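PDB 3MYX: uncharacterized protein PSPTO_0244 from Pseudomonas syringae pv. tomato, which is of unknown function but is built of cupin domains and is probably related to (S)-ureidoglycine aminohydrolase. Local coordinates for residues A[74-79]-A[101-106]; A[121-126]-A[162-167]. All blocks are in the same frame, centred on the assembly; numbering follows the deposited sequence.

Contact 1: A[74-79]-A[101-106]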
loop_
_atom_site.group_PDB
_atom_site.type_symbol
_atom_site.label_atom_id
_atom_site.label_comp_id
_atom_site.label_asym_id
_atom_site.label_seq_id
_atom_site.Cartn_x
_atom_site.Cartn_y
_atom_site.Cartn_z
ATOM N N GLY A 74 3.271 16.697 -1.046
ATOM C CA GLY A 74 4.673 16.997 -0.928
ATOM C C GLY A 74 5.542 16.100 -1.776
ATOM O O GLY A 74 5.144 15.655 -2.859
ATOM N N SER A 75 6.741 15.845 -1.282
ATOM C CA SER A 75 7.725 15.136 -2.068
ATOM C C SER A 75 8.766 14.526 -1.183
ATOM O O SER A 75 9.136 15.112 -0.157
ATOM C CB SER A 75 8.402 16.101 -3.064
ATOM O OG SER A 75 9.285 15.423 -3.934
ATOM N N VAL A 76 9.237 13.346 -1.568
ATOM C CA VAL A 76 10.330 12.678 -0.865
ATOM C C VAL A 76 11.382 12.272 -1.875
ATOM O O VAL A 76 11.044 11.753 -2.935
ATOM C CB VAL A 76 9.845 11.411 -0.112
ATOM C CG1 VAL A 76 11.033 10.509 0.318
ATOM C CG2 VAL A 76 8.992 11.801 1.095
ATOM N N THR A 77 12.643 12.487 -1.544
ATOM C CA THR A 77 13.742 11.906 -2.300
ATOM C C THR A 77 14.422 10.862 -1.415
ATOM O O THR A 77 14.833 11.159 -0.277
ATOM C CB THR A 77 14.750 12.953 -2.775
ATOM O OG1 THR A 77 14.095 13.837 -3.696
ATOM C CG2 THR A 77 15.951 12.291 -3.466
ATOM N N LEU A 78 14.469 9.638 -1.935
ATOM C CA LEU A 78 15.104 8.506 -1.290
ATOM C C LEU A 78 16.474 8.342 -1.943
ATOM O O LEU A 78 16.564 8.223 -3.164
ATOM C CB LEU A 78 14.280 7.220 -1.516
ATOM C CG LEU A 78 12.825 7.265 -1.060
ATOM C CD1 LEU A 78 12.098 6.001 -1.502
ATOM C CD2 LEU A 78 12.725 7.451 0.467
ATOM N N THR A 79 17.529 8.322 -1.141
ATOM C CA THR A 79 18.880 8.123 -1.645
ATOM C C THR A 79 19.521 6.926 -0.940
ATOM O O THR A 79 19.387 6.782 0.267
ATOM C CB THR A 79 19.733 9.399 -1.437
ATOM O OG1 THR A 79 18.999 10.547 -1.907
ATOM C CG2 THR A 79 21.060 9.291 -2.178
ATOM N N VAL A 101 19.586 4.123 3.690
ATOM C CA VAL A 101 18.711 5.049 2.974
ATOM C C VAL A 101 18.578 6.373 3.703
ATOM O O VAL A 101 18.454 6.417 4.937
ATOM C CB VAL A 101 17.314 4.412 2.709
ATOM C CG1 VAL A 101 16.596 4.094 4.015
ATOM C CG2 VAL A 101 16.461 5.305 1.806
ATOM N N ARG A 102 18.585 7.441 2.921
ATOM C CA ARG A 102 18.234 8.766 3.404
ATOM C C ARG A 102 16.874 9.106 2.819
ATOM O O ARG A 102 16.647 8.964 1.606
ATOM C CB ARG A 102 19.288 9.806 3.016
ATOM C CG ARG A 102 18.979 11.220 3.484
ATOM C CD ARG A 102 20.197 12.074 3.227
ATOM N NE ARG A 102 20.042 13.482 3.568
ATOM C CZ ARG A 102 20.186 13.999 4.788
ATOM N NH1 ARG A 102 20.448 13.235 5.844
ATOM N NH2 ARG A 102 20.040 15.298 4.955
ATOM N N ILE A 103 15.965 9.514 3.700
ATOM C CA ILE A 103 14.602 9.873 3.360
ATOM C C ILE A 103 14.490 11.372 3.566
ATOM O O ILE A 103 14.535 11.843 4.692
ATOM C CB ILE A 103 13.604 9.108 4.262
ATOM C CG1 ILE A 103 13.842 7.585 4.154
ATOM C CG2 ILE A 103 12.155 9.492 3.939
ATOM C CD1 ILE A 103 13.017 6.711 5.098
ATOM N N ASP A 104 14.384 12.105 2.465
ATOM C CA ASP A 104 14.456 13.563 2.483
ATOM C C ASP A 104 13.099 14.105 2.016
ATOM O O ASP A 104 12.825 14.141 0.822
ATOM C CB ASP A 104 15.611 14.043 1.598
ATOM C CG ASP A 104 15.824 15.535 1.638
ATOM O OD1 ASP A 104 15.038 16.247 2.287
ATOM O OD2 ASP A 104 16.792 15.951 0.979
ATOM N N ALA A 105 12.269 14.540 2.965
ATOM C CA ALA A 105 10.921 15.028 2.704
ATOM C C ALA A 105 10.907 16.546 2.645
ATOM O O ALA A 105 11.477 17.222 3.486
ATOM C CB ALA A 105 9.957 14.559 3.793
ATOM N N GLN A 106 10.180 17.073 1.671
ATOM C CA GLN A 106 9.884 18.490 1.670
ATOM C C GLN A 106 8.955 18.788 2.847
ATOM O O GLN A 106 8.233 17.914 3.314
ATOM C CB GLN A 106 9.261 18.900 0.340
ATOM C CG GLN A 106 10.276 18.876 -0.794
ATOM C CD GLN A 106 11.477 19.754 -0.508
ATOM O OE1 GLN A 106 12.603 19.271 -0.383
ATOM N NE2 GLN A 106 11.239 21.057 -0.383
#

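Contact 2: A[121-126]-A[162-167]. With EDO (1,2-ethanediol), chain E.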
loop_
_atom_site.group_PDB
_atom_site.type_symbol
_atom_site.label_atom_id
_atom_site.label_comp_id
_atom_site.label_asym_id
_atom_site.label_seq_id
_atom_site.Cartn_x
_atom_site.Cartn_y
_atom_site.Cartn_z
ATOM N N GLY A 121 12.745 -14.059 5.709
ATOM C CA GLY A 121 13.747 -14.581 4.803
ATOM C C GLY A 121 14.775 -13.485 4.646
ATOM O O GLY A 121 14.746 -12.481 5.369
ATOM N N PRO A 122 15.704 -13.653 3.700
ATOM C CA PRO A 122 16.847 -12.753 3.619
ATOM C C PRO A 122 16.507 -11.382 3.006
ATOM O O PRO A 122 15.587 -11.247 2.192
ATOM C CB PRO A 122 17.824 -13.538 2.743
ATOM C CG PRO A 122 16.951 -14.306 1.844
ATOM C CD PRO A 122 15.806 -14.726 2.703
ATOM N N ASP A 123 17.261 -10.369 3.403
ATOM C CA ASP A 123 17.076 -9.008 2.917
ATOM C C ASP A 123 17.247 -8.936 1.402
ATOM O O ASP A 123 18.186 -9.508 0.849
ATOM C CB ASP A 123 18.142 -8.099 3.504
ATOM C CG ASP A 123 17.947 -7.768 4.964
ATOM O OD1 ASP A 123 16.931 -8.166 5.565
ATOM O OD2 ASP A 123 18.865 -7.074 5.498
ATOM N N LYS A 124 16.359 -8.196 0.759
ATOM C CA LYS A 124 16.521 -7.764 -0.629
ATOM C C LYS A 124 16.580 -6.240 -0.598
ATOM O O LYS A 124 15.558 -5.560 -0.640
ATOM C CB LYS A 124 15.379 -8.293 -1.459
ATOM C CG LYS A 124 15.550 -8.203 -2.928
ATOM C CD LYS A 124 14.481 -9.155 -3.594
ATOM C CE LYS A 124 14.666 -9.411 -5.015
ATOM N NZ LYS A 124 13.531 -10.119 -5.563
ATOM N N SER A 125 17.787 -5.727 -0.392
ATOM C CA SER A 125 17.984 -4.326 -0.074
ATOM C C SER A 125 18.088 -3.477 -1.343
ATOM O O SER A 125 18.511 -3.933 -2.404
ATOM C CB SER A 125 19.236 -4.160 0.772
ATOM O OG SER A 125 20.393 -4.561 0.069
ATOM N N GLY A 126 17.716 -2.215 -1.197
ATOM C CA GLY A 126 17.719 -1.256 -2.276
ATOM C C GLY A 126 16.374 -0.561 -2.387
ATOM O O GLY A 126 15.384 -0.969 -1.791
ATOM N N ASP A 162 9.548 -9.502 -2.665
ATOM C CA ASP A 162 10.451 -9.557 -1.539
ATOM C C ASP A 162 10.935 -10.975 -1.277
ATOM O O ASP A 162 10.219 -11.953 -1.526
ATOM C CB ASP A 162 9.766 -9.025 -0.287
ATOM C CG ASP A 162 10.725 -8.455 0.729
ATOM O OD1 ASP A 162 11.954 -8.411 0.486
ATOM O OD2 ASP A 162 10.226 -8.014 1.788
ATOM N N THR A 163 12.142 -11.064 -0.715
ATOM C CA THR A 163 12.581 -12.293 -0.077
ATOM C C THR A 163 12.620 -12.156 1.452
ATOM O O THR A 163 12.734 -13.164 2.121
ATOM C CB THR A 163 13.966 -12.751 -0.593
ATOM O OG1 THR A 163 14.919 -11.699 -0.418
ATOM C CG2 THR A 163 13.876 -13.119 -2.053
ATOM N N ALA A 164 12.500 -10.943 2.002
ATOM C CA ALA A 164 12.464 -10.740 3.457
ATOM C C ALA A 164 11.050 -10.767 4.033
ATOM O O ALA A 164 10.863 -10.562 5.221
ATOM C CB ALA A 164 13.162 -9.429 3.828
ATOM N N SER A 165 10.074 -11.016 3.171
ATOM C CA SER A 165 8.661 -11.120 3.525
ATOM C C SER A 165 7.973 -11.745 2.329
ATOM O O SER A 165 8.608 -11.954 1.290
ATOM C CB SER A 165 8.065 -9.743 3.790
ATOM O OG SER A 165 7.883 -9.019 2.582
ATOM N N THR A 166 6.676 -11.995 2.447
ATOM C CA THR A 166 5.882 -12.444 1.307
ATOM C C THR A 166 5.313 -11.296 0.471
ATOM O O THR A 166 4.525 -11.537 -0.441
ATOM C CB THR A 166 4.754 -13.373 1.752
ATOM O OG1 THR A 166 3.848 -12.649 2.581
ATOM C CG2 THR A 166 5.294 -14.588 2.514
ATOM N N LEU A 167 5.717 -10.059 0.736
ATOM C CA LEU A 167 5.211 -8.931 -0.040
ATOM C C LEU A 167 5.509 -9.052 -1.514
ATOM O O LEU A 167 6.646 -9.365 -1.911
ATOM C CB LEU A 167 5.777 -7.615 0.484
ATOM C CG LEU A 167 5.189 -7.098 1.784
ATOM C CD1 LEU A 167 6.058 -5.937 2.317
ATOM C CD2 LEU A 167 3.745 -6.656 1.600
HETATM C C1 EDO E . 4.645 -10.949 5.476
HETATM O O1 EDO E . 5.770 -11.809 5.222
HETATM C C2 EDO E . 3.518 -11.749 6.124
HETATM O O2 EDO E . 3.213 -12.916 5.343
HETATM O O HOH W 1 13.857 -6.657 1.357
#

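Contact 1: A[74-79]-A[101-106]
Ile103 lies between Val76 and Leu78 on the buried face of an antiparallel strand pair, 75-79 against 101-105. Its CG2 meets Val76 CG1 at 3.9 Å in the valine conformer described, the two side chains crossing obliquely, while its CG1 runs beside Leu78, whose CD2 comes within 3.9 Å of Ile103 CG1. With CG2 anti to the backbone N and CG1 anti to the carbonyl carbon (chi1 -56°), Ile103 CG2 also borders Leu78 CD2, while CG1 faces Leu78 alone. Farther along the same face, the other branch of Val76 in this conformer, CG2, touches Ala105 CB at 4.0 Å. Behind this apolar row stand the backbone bonds. Thr77 and Asp104 form a hydrogen-bonded pair, joined in both directions, with Thr77 N to Asp104 O at 2.9 Å; Thr79 and Arg102 form the next, and Arg102 N reaches Thr79 O at 2.8 Å. Gln106 N closes the series on Ser75 O, with an N-H...O angle of 167°. Val76-Ala105 and Leu78-Ile103 are the non-hydrogen-bonded pairs between, where CA-H groups lean on carbonyls, as Val76 CA does on Asp104 O at 3.3 Å. Thr77, Thr79, Arg102 and Asp104 project from the other face; Thr77 OG1 bonds to Thr86 OG1, and the Arg102 chain is extended as far as NE, with NH1 hydrogen-bonded to Ser59 OG. These two strands are the inner pair of a four-stranded antiparallel sheet: strand 83-88 flanks 75-80, strand 57-60 flanks 101-105, and the apolar face packs on Ala93 and Ile95 of strand 92-95 and Trp111 of strand 109-116.

Contact 2: A[121-126]-A[162-167]
An Asx turn at Asp162 carries Thr163, through which loop 162-167 meets Pro122 of loop 121-126. Thr163 OG1 donates to Pro122 O at 2.7 Å, approaching from 36° above the carbonyl plane. Thr163 chi1, 56°, sets OG1 between the backbone N and the carbonyl carbon, and the threonine side chain crosses the proline ring at about a right angle. Next to CG in the ring, Pro122 CD lies 3.5 Å from Thr163 O. Ala164 CB also lies against Pro122 O, while Gly121 O takes a CA-H contact from Ala164. In the Asx turn Asp162 OD1 accepts from Ala164 N, which sits almost directly above the carboxylate plane; the other oxygen, OD2, receives Ser165 OG at 2.7 Å and also bonds to Thr66 OG1. Ser165 OG in turn accepts from Leu167 N at 3.0 Å, forming the ST turn that follows. Loop 121-126 comes after strand 109-116 and loop 162-167 after strand 154-161, strands of different sheets in this all-beta cupin protein, and the contact brings the two loops together. A water bridges the two loops, accepting from Lys124 N and donating to Asp162 OD1 at 2.7 Å. Lys124 CB packs on Thr163 OG1 at 3.6 Å, and the extended chain beyond it carries NZ to Glu161 O.

Contacts 1 and 2 follow one another along the chain, and they do not touch: their centres are 22 Å apart and their nearest atoms about 7 Å. They differ in kind, contact 1 joining two strands within one sheet and contact 2 tying two surface loops together across a longer stretch of sequence, 36 residues against 22. Strand 109-116 links them, since its Trp111 packs under contact 1 while its Ser116 touches Ser165 and Leu167 of contact 2. Each has 1,2-ethanediol nearby, probably from the crystallisation liquor: about 4 Å from the Arg102 side chain, and hydrogen-bonded to Thr166.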